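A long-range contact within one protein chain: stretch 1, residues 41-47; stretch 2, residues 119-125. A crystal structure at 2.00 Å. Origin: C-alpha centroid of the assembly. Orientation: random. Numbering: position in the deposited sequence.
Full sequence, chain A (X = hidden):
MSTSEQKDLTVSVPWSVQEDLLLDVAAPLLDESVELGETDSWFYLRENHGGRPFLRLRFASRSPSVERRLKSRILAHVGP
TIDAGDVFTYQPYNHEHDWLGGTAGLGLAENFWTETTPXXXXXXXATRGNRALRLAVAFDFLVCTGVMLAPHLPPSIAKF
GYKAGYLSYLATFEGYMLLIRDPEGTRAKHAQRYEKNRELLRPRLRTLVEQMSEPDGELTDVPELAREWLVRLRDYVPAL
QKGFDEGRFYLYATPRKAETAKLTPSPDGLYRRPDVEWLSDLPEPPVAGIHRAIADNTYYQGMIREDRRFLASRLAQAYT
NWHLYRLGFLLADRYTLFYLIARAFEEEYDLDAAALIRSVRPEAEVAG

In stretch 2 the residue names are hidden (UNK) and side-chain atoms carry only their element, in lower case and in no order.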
ATOM      1  N   SER A  41      -3.519  10.733  20.871  1.00 35.26           N
ATOM      2  CA  SER A  41      -3.045  10.676  19.495  1.00 36.02           C
ATOM      3  C   SER A  41      -4.237  10.266  18.645  1.00 29.94           C
ATOM      4  O   SER A  41      -5.267   9.838  19.168  1.00 33.61           O
ATOM      5  CB  SER A  41      -1.882   9.684  19.340  1.00 34.63           C
ATOM      6  OG  SER A  41      -2.288   8.378  19.729  1.00 38.12           O
ATOM      7  N   TRP A  42      -4.090  10.379  17.323  1.00 30.26           N
ATOM      8  CA  TRP A  42      -5.152   9.914  16.441  1.00 28.26           C
ATOM      9  C   TRP A  42      -4.562   9.450  15.117  1.00 29.88           C
ATOM     10  O   TRP A  42      -3.439   9.804  14.759  1.00 26.71           O
ATOM     11  CB  TRP A  42      -6.208  11.011  16.207  1.00 27.23           C
ATOM     12  CG  TRP A  42      -5.742  12.163  15.348  1.00 30.42           C
ATOM     13  CD1 TRP A  42      -4.958  13.226  15.730  1.00 35.24           C
ATOM     14  CD2 TRP A  42      -6.065  12.378  13.969  1.00 28.74           C
ATOM     15  NE1 TRP A  42      -4.766  14.082  14.663  1.00 34.64           N
ATOM     16  CE2 TRP A  42      -5.439  13.585  13.573  1.00 33.12           C
ATOM     17  CE3 TRP A  42      -6.820  11.660  13.029  1.00 27.53           C
ATOM     18  CZ2 TRP A  42      -5.545  14.090  12.268  1.00 29.93           C
ATOM     19  CZ3 TRP A  42      -6.934  12.161  11.737  1.00 28.54           C
ATOM     20  CH2 TRP A  42      -6.299  13.370  11.369  1.00 31.15           C
ATOM     21  N   PHE A  43      -5.337   8.637  14.397  1.00 28.40           N
ATOM     22  CA  PHE A  43      -5.052   8.351  12.998  1.00 25.20           C
ATOM     23  C   PHE A  43      -6.369   8.160  12.274  1.00 29.28           C
ATOM     24  O   PHE A  43      -7.446   8.180  12.880  1.00 28.16           O
ATOM     25  CB  PHE A  43      -4.113   7.136  12.812  1.00 24.59           C
ATOM     26  CG  PHE A  43      -4.706   5.782  13.216  1.00 24.93           C
ATOM     27  CD1 PHE A  43      -4.501   5.270  14.497  1.00 29.75           C
ATOM     28  CD2 PHE A  43      -5.394   5.001  12.297  1.00 28.52           C
ATOM     29  CE1 PHE A  43      -4.999   4.023  14.868  1.00 26.55           C
ATOM     30  CE2 PHE A  43      -5.911   3.750  12.659  1.00 29.37           C
ATOM     31  CZ  PHE A  43      -5.701   3.259  13.948  1.00 26.10           C
ATOM     32  N   TYR A  44      -6.288   8.034  10.950  1.00 25.71           N
ATOM     33  CA  TYR A  44      -7.487   7.793  10.155  1.00 24.31           C
ATOM     34  C   TYR A  44      -7.225   6.653   9.188  1.00 21.66           C
ATOM     35  O   TYR A  44      -6.078   6.377   8.825  1.00 24.38           O
ATOM     36  CB  TYR A  44      -7.952   9.050   9.367  1.00 25.70           C
ATOM     37  CG  TYR A  44      -7.159   9.309   8.094  1.00 30.87           C
ATOM     38  CD1 TYR A  44      -7.545   8.748   6.875  1.00 30.27           C
ATOM     39  CD2 TYR A  44      -6.024  10.130   8.112  1.00 26.88           C
ATOM     40  CE1 TYR A  44      -6.800   8.977   5.700  1.00 26.26           C
ATOM     41  CE2 TYR A  44      -5.286  10.382   6.937  1.00 25.12           C
ATOM     42  CZ  TYR A  44      -5.680   9.804   5.744  1.00 26.26           C
ATOM     43  OH  TYR A  44      -4.963  10.034   4.586  1.00 28.82           O
ATOM     44  N   LEU A  45      -8.302   5.970   8.806  1.00 21.27           N
ATOM     45  CA  LEU A  45      -8.290   5.021   7.705  1.00 27.42           C
ATOM     46  C   LEU A  45      -9.447   5.371   6.788  1.00 24.39           C
ATOM     47  O   LEU A  45     -10.397   6.046   7.190  1.00 25.51           O
ATOM     48  CB  LEU A  45      -8.428   3.546   8.170  1.00 26.67           C
ATOM     49  CG  LEU A  45      -7.320   2.986   9.074  1.00 25.19           C
ATOM     50  CD1 LEU A  45      -7.649   1.550   9.545  1.00 23.74           C
ATOM     51  CD2 LEU A  45      -5.926   3.046   8.379  1.00 23.02           C
ATOM     52  N   ARG A  46      -9.362   4.917   5.547  1.00 24.93           N
ATOM     53  CA  ARG A  46     -10.483   5.036   4.627  1.00 24.77           C
ATOM     54  C   ARG A  46     -10.787   3.645   4.109  1.00 29.39           C
ATOM     55  O   ARG A  46      -9.892   2.954   3.610  1.00 27.02           O
ATOM     56  CB  ARG A  46     -10.176   6.007   3.497  1.00 31.25           C
ATOM     57  CG  ARG A  46      -9.988   7.434   4.033  1.00 39.88           C
ATOM     58  CD  ARG A  46      -9.277   8.309   3.045  1.00 35.36           C
ATOM     59  NE  ARG A  46     -10.195   8.878   2.065  1.00 29.50           N
ATOM     60  CZ  ARG A  46      -9.799   9.567   1.000  1.00 30.69           C
ATOM     61  NH1 ARG A  46     -10.689  10.059   0.147  1.00 31.09           N
ATOM     62  NH2 ARG A  46      -8.512   9.772   0.800  1.00 28.17           N
ATOM     63  N   GLU A  47     -12.029   3.208   4.300  1.00 23.21           N
ATOM     64  CA  GLU A  47     -12.395   1.830   4.015  1.00 22.85           C
ATOM     65  C   GLU A  47     -13.758   1.844   3.332  1.00 28.04           C
ATOM     66  O   GLU A  47     -14.312   2.908   3.038  1.00 28.88           O
ATOM     67  CB  GLU A  47     -12.384   0.993   5.303  1.00 25.13           C
ATOM     68  CG  GLU A  47     -11.118   1.119   6.137  1.00 32.01           C
ATOM     69  CD  GLU A  47     -11.130   0.184   7.336  1.00 38.80           C
ATOM     70  OE1 GLU A  47     -10.960  -1.042   7.131  1.00 43.42           O
ATOM     71  OE2 GLU A  47     -11.318   0.674   8.472  1.00 33.20           O
ATOM     72  N   UNK A 119       1.999  13.198   7.227  1.00 29.83           N
ATOM     73  CA  UNK A 119       2.428  13.041   5.839  1.00 24.19           C
ATOM     74  C   UNK A 119       1.237  12.823   4.924  1.00 21.94           C
ATOM     75  O   UNK A 119       1.134  13.438   3.852  1.00 25.43           O
ATOM     76  c   UNK A 119       3.692  11.427   4.267  1.00 31.01           C
ATOM     77  c   UNK A 119       4.449  10.089   4.250  1.00 28.85           C
ATOM     78  c   UNK A 119       4.489  12.500   3.513  1.00 28.78           C
ATOM     79  c   UNK A 119       3.402  11.863   5.709  1.00 26.28           C
ATOM     80  N   UNK A 120       0.331  11.931   5.323  1.00 24.75           N
ATOM     81  CA  UNK A 120      -0.840  11.659   4.497  1.00 26.67           C
ATOM     82  C   UNK A 120      -1.645  12.933   4.277  1.00 27.09           C
ATOM     83  O   UNK A 120      -2.041  13.243   3.146  1.00 29.77           O
ATOM     84  c   UNK A 120      -1.688  10.559   5.141  1.00 20.56           C
ATOM     85  N   UNK A 121      -1.850  13.718   5.344  1.00 26.62           N
ATOM     86  CA  UNK A 121      -2.617  14.955   5.209  1.00 26.76           C
ATOM     87  C   UNK A 121      -1.888  15.960   4.331  1.00 29.69           C
ATOM     88  O   UNK A 121      -2.505  16.618   3.482  1.00 25.40           O
ATOM     89  c   UNK A 121      -3.683  14.692   7.553  1.00 30.65           C
ATOM     90  c   UNK A 121      -3.631  15.284   8.957  1.00 34.91           C
ATOM     91  c   UNK A 121      -2.887  15.570   6.581  1.00 25.92           C
ATOM     92  c   UNK A 121      -5.109  14.625   7.051  1.00 25.53           C
ATOM     93  N   UNK A 122      -0.580  16.109   4.539  1.00 28.48           N
ATOM     94  CA  UNK A 122       0.202  17.033   3.724  1.00 31.26           C
ATOM     95  C   UNK A 122       0.143  16.641   2.258  1.00 28.99           C
ATOM     96  O   UNK A 122       0.086  17.505   1.374  1.00 31.94           O
ATOM     97  o   UNK A 122       0.868  18.468   5.946  1.00 42.67           O
ATOM     98  c   UNK A 122       1.654  17.050   4.200  1.00 36.96           C
ATOM     99  c   UNK A 122       1.835  17.809   5.497  1.00 45.41           C
ATOM    100  o   UNK A 122       2.944  17.723   6.072  1.00 44.07           O
ATOM    101  N   UNK A 123       0.170  15.333   1.988  1.00 28.65           N
ATOM    102  CA  UNK A 123       0.088  14.830   0.621  1.00 31.27           C
ATOM    103  C   UNK A 123      -1.250  15.191  -0.013  1.00 32.38           C
ATOM    104  O   UNK A 123      -1.297  15.716  -1.134  1.00 32.67           O
ATOM    105  c   UNK A 123       0.202  12.740  -0.776  1.00 31.84           C
ATOM    106  c   UNK A 123       0.306  13.311   0.622  1.00 31.83           C
ATOM    107  o   UNK A 123       1.595  13.004   1.179  1.00 31.47           O
ATOM    108  N   UNK A 124      -2.350  14.923   0.701  1.00 30.91           N
ATOM    109  CA  UNK A 124      -3.675  15.324   0.229  1.00 25.86           C
ATOM    110  C   UNK A 124      -3.758  16.834   0.007  1.00 33.33           C
ATOM    111  O   UNK A 124      -4.270  17.292  -1.022  1.00 32.00           O
ATOM    112  c   UNK A 124      -4.804  13.344   1.373  1.00 32.09           C
ATOM    113  c   UNK A 124      -4.744  14.871   1.225  1.00 26.97           C
ATOM    114  c   UNK A 124      -5.137  12.686   0.027  1.00 29.78           C
ATOM    115  c   UNK A 124      -5.811  12.955   2.439  1.00 33.88           C
ATOM    116  N   UNK A 125      -3.271  17.630   0.968  1.00 29.05           N
ATOM    117  CA  UNK A 125      -3.368  19.081   0.829  1.00 33.74           C
ATOM    118  C   UNK A 125      -2.583  19.575  -0.375  1.00 34.80           C
ATOM    119  O   UNK A 125      -3.029  20.482  -1.090  1.00 36.42           O
ATOM    120  c   UNK A 125      -2.863  19.781   2.093  1.00 34.76           C
ATOM    121  c   UNK A 125      -3.749  19.617   3.297  1.00 45.00           C
ATOM    122  c   UNK A 125      -3.392  20.614   4.400  1.00 47.71           C
ATOM    123  n   UNK A 125      -5.347  20.133   7.463  1.00 60.48           N
ATOM    124  c   UNK A 125      -4.341  20.056   6.600  1.00 61.32           C
ATOM    125  n   UNK A 125      -3.230  19.400   6.923  1.00 60.09           N
ATOM    126  n   UNK A 125      -4.440  20.645   5.416  1.00 55.19           N
TER

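Position 119 opens this run of helix with four side-chain carbons, forked at the second carbon beyond CA. It is out of reach of stretch 1. Four carbons with that fork make it Leu 119, an apolar residue that suits its buried site.

Position 120 carries a single carbon, CB, pointing toward the strand. This carbon lies 3.4 Å from OH of Tyr 44 and 4.0 Å from CE2 of the same ring. One carbon alone identifies Ala 120. Its small side chain lets the phenol end of Tyr 44 come close to the helix, and CA of Ala 120 and CA of Tyr 44 are the nearest such pair, 9.5 Å apart.

At position 121 there are again four carbons, forked at the second. CA-to-CB points sideways, but the end of the side chain comes nearer the strand and reaches two aromatic rings. This is Leu 121, with chi1 m and chi2 t: CD1 approaches CZ2 of Trp 42 at 4.0 Å, while CD2 lies 4.2 Å from CE2 of Tyr 44. A forked end suits this place, since each methyl meets a different ring.

Position 122 has two carbons, the second bearing two oxygens, and is out of reach of stretch 1. That short carboxylate is Asp 122, and its charge is well accommodated at an exposed site.

Position 123 has one carbon carrying an oxygen and another carbon, the pattern of Thr 123. It makes no contact with the strand. Although buried, its hydroxyl is satisfied within the helix: OG1 donates to O of Leu 119 at 2.7 Å, the same carbonyl that accepts from N of Thr 123 at 2.8 Å.

Position 124 returns to four carbons forked at the second and points toward the strand, near the ends of Tyr 44 and Arg 46. It is Leu 124, whose CD1 lies 3.7 Å from OH of Tyr 44 and 4.5 Å from NH2 of Arg 46; an apolar side chain of this length suits a buried site and reaches the ends of both.

Position 125 has three carbons, a nitrogen, then a carbon with two more nitrogens. This is Arg 125, exposed and clear of stretch 1, where its guanidinium suits the surface.

The contact works by side-chain packing, with no hydrogen bonds between the stretches. Alternate strand residues Trp 42, Tyr 44 and Arg 46 reach across to Ala 120, Leu 121 and Leu 124, burying 220 Å². Tyr 44 is the hub, touching all three; its OH is hydrogen-bonded elsewhere in the structure.

Stretch 2 119-125: LALDTLR
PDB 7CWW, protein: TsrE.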